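Local coordinates for protein short chain dehydrogenase (Salmonella typhi, PDB 3G1T) that probably catalyses an NAD(P)-dependent oxidation or reduction, as a member of the short-chain dehydrogenase family with a Rossmann fold, at residues P93-V98 with Q135-L140; A146-F151 with S189-C194. One frame throughout, in Å; residues are numbered along the deposited sequence.

In the fold
Contact 1 and contact 2 lie in series along the chain, with their centres about 10 Å apart. Contact 1 sets the segment entering strand 97-99 against the C-terminal part of helix 116-142. Contact 2 pairs strand 147-152 with strand 190-196. The two meet inside one parallel sheet, where strands 97-99 and 147-152 are neighbours. Val98 N lies 3.0 Å from Ser148 O, and Val98 O lies 2.8 Å from Val150 N; both are probable hydrogen bonds. Val98 CB also packs on Leu149 CD1, and Leu138 of the helix touches Leu190. A bound magnesium ion lies about 6 Å from the side chain of Ala146, and the side chain of Arg94 is about 10 Å from a bound magnesium ion.

Contact 1 (P93-V98 with Q135-L140); sequences PRLDGV and QALLPL
Leu140 and Leu95 carry most of this contact, and Leu137 extends it toward the sheet. Leu95 N gives a straight hydrogen bond to Leu140 O at 3.0 Å, with an N-H...O angle of 169°. The donor sits well above the plane of that carbonyl. The two side chains meet beside this bond, where Leu95 CG, anti to its own carbonyl carbon (chi1 -73°), lies 3.9 Å from Leu140 CB. The other end of Leu140 reaches the backbone of Arg94, where its CD2 lies 3.8 Å from Arg94 CA. Leu95 CD1 touches Leu137 CD2 at 3.8 Å and also approaches Leu140 CB. The second methyl of Leu137, CD1, meets Val98 CG2 more loosely at 4.2 Å. Ile88 of helix 78-91 packs on Leu140, and Leu18 of strand 16-19 on Leu137. The polar end of Arg94 is engaged within its own segment and by Asn14. Its NE binds Asp96 OD2 at 2.7 Å in a salt bridge, close to the guanidinium plane, and its NH2 bonds Asn14 O. The chemistry is thus divided: apolar leucine and valine side chains make the packing against the helix, one backbone bond joins the segments, and the charged pair is satisfied within 93-98 and by Asn14 and Ile16.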
loop_
_atom_site.group_PDB
_atom_site.type_symbol
_atom_site.label_atom_id
_atom_site.label_comp_id
_atom_site.label_asym_id
_atom_site.label_seq_id
_atom_site.Cartn_x
_atom_site.Cartn_y
_atom_site.Cartn_z
ATOM N N PRO A 93 -31.834 7.615 -1.939
ATOM C CA PRO A 93 -31.428 8.539 -3.012
ATOM C C PRO A 93 -29.954 8.972 -3.000
ATOM O O PRO A 93 -29.494 9.689 -3.882
ATOM C CB PRO A 93 -32.308 9.763 -2.756
ATOM C CG PRO A 93 -32.458 9.793 -1.162
ATOM C CD PRO A 93 -32.717 8.287 -0.953
ATOM N N ARG A 94 -29.222 8.565 -1.971
ATOM C CA ARG A 94 -27.898 9.101 -1.752
ATOM C C ARG A 94 -27.221 8.234 -0.647
ATOM O O ARG A 94 -27.858 7.447 0.074
ATOM C CB ARG A 94 -27.962 10.547 -1.247
ATOM C CG ARG A 94 -28.578 10.688 0.181
ATOM C CD ARG A 94 -28.701 12.168 0.607
ATOM N NE ARG A 94 -29.362 12.129 1.930
ATOM C CZ ARG A 94 -30.681 12.192 2.117
ATOM N NH1 ARG A 94 -31.554 12.289 1.074
ATOM N NH2 ARG A 94 -31.162 12.055 3.346
ATOM N N LEU A 95 -25.902 8.333 -0.597
ATOM C CA LEU A 95 -25.210 8.033 0.642
ATOM C C LEU A 95 -24.628 9.350 1.156
ATOM O O LEU A 95 -23.780 10.007 0.461
ATOM C CB LEU A 95 -24.064 7.057 0.459
ATOM C CG LEU A 95 -24.510 5.599 0.197
ATOM C CD1 LEU A 95 -23.365 4.684 -0.258
ATOM C CD2 LEU A 95 -25.075 5.032 1.566
ATOM N N ASP A 96 -24.894 9.637 2.403
ATOM C CA ASP A 96 -24.197 10.713 3.087
ATOM C C ASP A 96 -22.845 10.351 3.703
ATOM O O ASP A 96 -22.056 11.240 3.975
ATOM C CB ASP A 96 -25.143 11.317 4.160
ATOM C CG ASP A 96 -26.359 11.992 3.500
ATOM O OD1 ASP A 96 -26.216 12.909 2.660
ATOM O OD2 ASP A 96 -27.481 11.502 3.713
ATOM N N GLY A 97 -22.601 9.047 3.921
ATOM C CA GLY A 97 -21.315 8.675 4.528
ATOM C C GLY A 97 -21.093 7.221 4.224
ATOM O O GLY A 97 -22.033 6.440 4.029
ATOM N N VAL A 98 -19.804 6.902 4.240
ATOM C CA VAL A 98 -19.254 5.500 4.150
ATOM C C VAL A 98 -18.111 5.432 5.103
ATOM O O VAL A 98 -17.132 6.212 5.009
ATOM C CB VAL A 98 -18.792 5.184 2.715
ATOM C CG1 VAL A 98 -18.111 3.820 2.690
ATOM C CG2 VAL A 98 -20.021 5.118 1.776
ATOM N N GLN A 135 -15.333 2.429 -5.044
ATOM C CA GLN A 135 -15.593 2.890 -6.416
ATOM C C GLN A 135 -17.045 2.725 -6.762
ATOM O O GLN A 135 -17.648 3.591 -7.462
ATOM C CB GLN A 135 -14.687 2.162 -7.356
ATOM C CG GLN A 135 -15.061 2.305 -8.834
ATOM C CD GLN A 135 -14.088 1.553 -9.703
ATOM O OE1 GLN A 135 -14.163 0.329 -9.839
ATOM N NE2 GLN A 135 -13.143 2.297 -10.297
ATOM N N ALA A 136 -17.636 1.601 -6.330
ATOM C CA ALA A 136 -19.043 1.334 -6.658
ATOM C C ALA A 136 -20.047 2.292 -6.000
ATOM O O ALA A 136 -21.183 2.394 -6.511
ATOM C CB ALA A 136 -19.384 -0.058 -6.256
ATOM N N LEU A 137 -19.662 2.866 -4.833
ATOM C CA LEU A 137 -20.440 3.810 -4.026
ATOM C C LEU A 137 -20.159 5.288 -4.281
ATOM O O LEU A 137 -20.883 6.144 -3.760
ATOM C CB LEU A 137 -20.198 3.505 -2.525
ATOM C CG LEU A 137 -20.529 2.022 -2.210
ATOM C CD1 LEU A 137 -20.113 1.794 -0.757
ATOM C CD2 LEU A 137 -22.035 1.845 -2.323
ATOM N N LEU A 138 -19.190 5.611 -5.148
ATOM C CA LEU A 138 -18.905 7.064 -5.386
ATOM C C LEU A 138 -20.093 7.837 -5.992
ATOM O O LEU A 138 -20.385 8.963 -5.565
ATOM C CB LEU A 138 -17.686 7.247 -6.285
ATOM C CG LEU A 138 -16.347 7.001 -5.547
ATOM C CD1 LEU A 138 -15.198 6.939 -6.588
ATOM C CD2 LEU A 138 -16.062 7.941 -4.434
ATOM N N PRO A 139 -20.841 7.223 -6.970
ATOM C CA PRO A 139 -21.997 8.009 -7.458
ATOM C C PRO A 139 -23.045 8.372 -6.369
ATOM O O PRO A 139 -23.477 9.523 -6.301
ATOM C CB PRO A 139 -22.626 7.097 -8.522
ATOM C CG PRO A 139 -21.430 6.333 -9.071
ATOM C CD PRO A 139 -20.716 5.957 -7.702
ATOM N N LEU A 140 -23.314 7.442 -5.445
ATOM C CA LEU A 140 -24.265 7.684 -4.392
ATOM C C LEU A 140 -23.727 8.682 -3.409
ATOM O O LEU A 140 -24.479 9.519 -2.934
ATOM C CB LEU A 140 -24.565 6.395 -3.632
ATOM C CG LEU A 140 -25.677 5.536 -4.269
ATOM C CD1 LEU A 140 -25.621 4.070 -3.806
ATOM C CD2 LEU A 140 -27.114 6.080 -3.972
#

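Contact 2 (A146-F151 with S189-C194); sequences AGSLVF and SLRVNC
Leu149 and Phe151 pack against Leu190, Val192 and Cys194 on one face of two parallel strands. Leu149 and Val192 lie side by side, with CD2 of the first 3.9 Å from CG1 of the second. That CG1 also meets the edge of the Phe151 ring, 3.7 Å from CE2. Phe151 CB rests on Cys194 SG at the same distance. Helices 116-142 and 165-185 cover parts of this face. Four well-formed backbone bonds join the strands, among them Leu149 N to Arg191 O at 3.0 Å.

The other face is more polar. Arg191 CG takes the crowded position between backbone N and carbonyl carbon (chi1 63°), and the chain then runs extended to NE. Ser148 CB lies over the centre of the guanidinium, 3.6 Å above its plane. Arg191 NH2 makes a bent bond to Ala146 O at 3.1 Å, coming from above the carbonyl plane, while NE bonds Ser235 OG. Water 2 donates to Ser148 OG and Leu149 O and accepts from Asn193 ND2. Ser148 OG also bonds Leu230 O, and Asn193 OD1 bonds Met241 N.

Pairing is loosest at the start, where Gly147 N reaches Ser189 O through a weak, bent bond (124°). Water 1 accepts from Gly147 N there. Strand 147-152, helix 165-185 and strand 190-196 form a beta-alpha-beta unit of the Rossmann fold of short-chain dehydrogenases.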
loop_
_atom_site.group_PDB
_atom_site.type_symbol
_atom_site.label_atom_id
_atom_site.label_comp_id
_atom_site.label_asym_id
_atom_site.label_seq_id
_atom_site.Cartn_x
_atom_site.Cartn_y
_atom_site.Cartn_z
ATOM N N ALA A 146 -23.117 16.976 1.364
ATOM C CA ALA A 146 -21.802 17.039 1.974
ATOM C C ALA A 146 -21.367 15.600 2.370
ATOM O O ALA A 146 -21.362 15.219 3.547
ATOM C CB ALA A 146 -21.836 17.982 3.183
ATOM N N GLY A 147 -20.976 14.827 1.377
ATOM C CA GLY A 147 -20.693 13.370 1.584
ATOM C C GLY A 147 -19.381 13.218 2.350
ATOM O O GLY A 147 -18.468 14.062 2.275
ATOM N N SER A 148 -19.272 12.131 3.127
ATOM C CA SER A 148 -18.005 11.935 3.951
ATOM C C SER A 148 -17.608 10.431 3.851
ATOM O O SER A 148 -18.413 9.552 4.162
ATOM C CB SER A 148 -18.235 12.314 5.416
ATOM O OG SER A 148 -17.043 12.079 6.196
ATOM N N LEU A 149 -16.418 10.182 3.338
ATOM C CA LEU A 149 -15.884 8.798 3.110
ATOM C C LEU A 149 -14.673 8.697 4.093
ATOM O O LEU A 149 -13.781 9.585 4.155
ATOM C CB LEU A 149 -15.402 8.712 1.651
ATOM C CG LEU A 149 -14.566 7.470 1.238
ATOM C CD1 LEU A 149 -15.452 6.239 1.395
ATOM C CD2 LEU A 149 -14.198 7.618 -0.202
ATOM N N VAL A 150 -14.708 7.663 4.924
ATOM C CA VAL A 150 -13.736 7.549 5.978
ATOM C C VAL A 150 -13.097 6.177 5.840
ATOM O O VAL A 150 -13.824 5.169 5.723
ATOM C CB VAL A 150 -14.407 7.685 7.393
ATOM C CG1 VAL A 150 -13.308 7.382 8.497
ATOM C CG2 VAL A 150 -14.970 9.177 7.518
ATOM N N PHE A 151 -11.763 6.142 5.870
ATOM C CA PHE A 151 -11.011 4.864 5.923
ATOM C C PHE A 151 -10.427 4.656 7.303
ATOM O O PHE A 151 -10.206 5.589 8.048
ATOM C CB PHE A 151 -9.877 4.843 4.886
ATOM C CG PHE A 151 -10.355 4.909 3.442
ATOM C CD1 PHE A 151 -10.729 3.759 2.740
ATOM C CD2 PHE A 151 -10.469 6.182 2.807
ATOM C CE1 PHE A 151 -11.159 3.789 1.354
ATOM C CE2 PHE A 151 -10.914 6.225 1.441
ATOM C CZ PHE A 151 -11.256 5.107 0.725
ATOM N N SER A 189 -18.266 18.079 -3.365
ATOM C CA SER A 189 -19.126 17.975 -2.170
ATOM C C SER A 189 -18.704 16.804 -1.264
ATOM O O SER A 189 -19.188 16.702 -0.126
ATOM C CB SER A 189 -20.574 17.744 -2.589
ATOM O OG SER A 189 -20.716 16.530 -3.321
ATOM N N LEU A 190 -17.729 16.034 -1.740
ATOM C CA LEU A 190 -17.234 14.813 -1.014
ATOM C C LEU A 190 -15.914 15.056 -0.353
ATOM O O LEU A 190 -14.920 15.342 -1.029
ATOM C CB LEU A 190 -17.042 13.656 -2.015
ATOM C CG LEU A 190 -16.611 12.268 -1.473
ATOM C CD1 LEU A 190 -17.430 11.619 -0.207
ATOM C CD2 LEU A 190 -16.533 11.292 -2.734
ATOM N N ARG A 191 -15.863 14.867 0.992
ATOM C CA ARG A 191 -14.617 14.891 1.699
ATOM C C ARG A 191 -14.169 13.478 2.091
ATOM O O ARG A 191 -15.020 12.530 2.199
ATOM C CB ARG A 191 -14.706 15.762 2.922
ATOM C CG ARG A 191 -15.706 15.261 3.961
ATOM C CD ARG A 191 -15.915 16.334 5.022
ATOM N NE ARG A 191 -16.861 15.947 6.126
ATOM C CZ ARG A 191 -18.186 15.930 6.025
ATOM N NH1 ARG A 191 -18.951 15.575 7.097
ATOM N NH2 ARG A 191 -18.779 16.255 4.888
ATOM N N VAL A 192 -12.853 13.323 2.191
ATOM C CA VAL A 192 -12.308 11.888 2.322
ATOM C C VAL A 192 -11.207 11.935 3.326
ATOM O O VAL A 192 -10.264 12.695 3.137
ATOM C CB VAL A 192 -11.694 11.392 0.964
ATOM C CG1 VAL A 192 -11.318 9.904 1.028
ATOM C CG2 VAL A 192 -12.653 11.722 -0.211
ATOM N N ASN A 193 -11.210 11.048 4.333
ATOM C CA ASN A 193 -10.196 11.202 5.399
ATOM C C ASN A 193 -9.958 9.856 6.035
ATOM O O ASN A 193 -10.695 8.942 5.720
ATOM C CB ASN A 193 -10.742 12.092 6.502
ATOM C CG ASN A 193 -10.867 13.530 6.056
ATOM O OD1 ASN A 193 -9.853 14.235 5.953
ATOM N ND2 ASN A 193 -12.115 13.984 5.796
ATOM N N CYS A 194 -8.879 9.741 6.791
ATOM C CA CYS A 194 -8.697 8.498 7.609
ATOM C C CYS A 194 -8.854 8.696 9.105
ATOM O O CYS A 194 -8.576 9.807 9.625
ATOM C CB CYS A 194 -7.274 7.986 7.403
ATOM S SG CYS A 194 -7.037 7.096 5.806
HETATM O O HOH W 1 -21.344 14.652 -1.743
HETATM O O HOH W 2 -14.236 12.073 5.498
#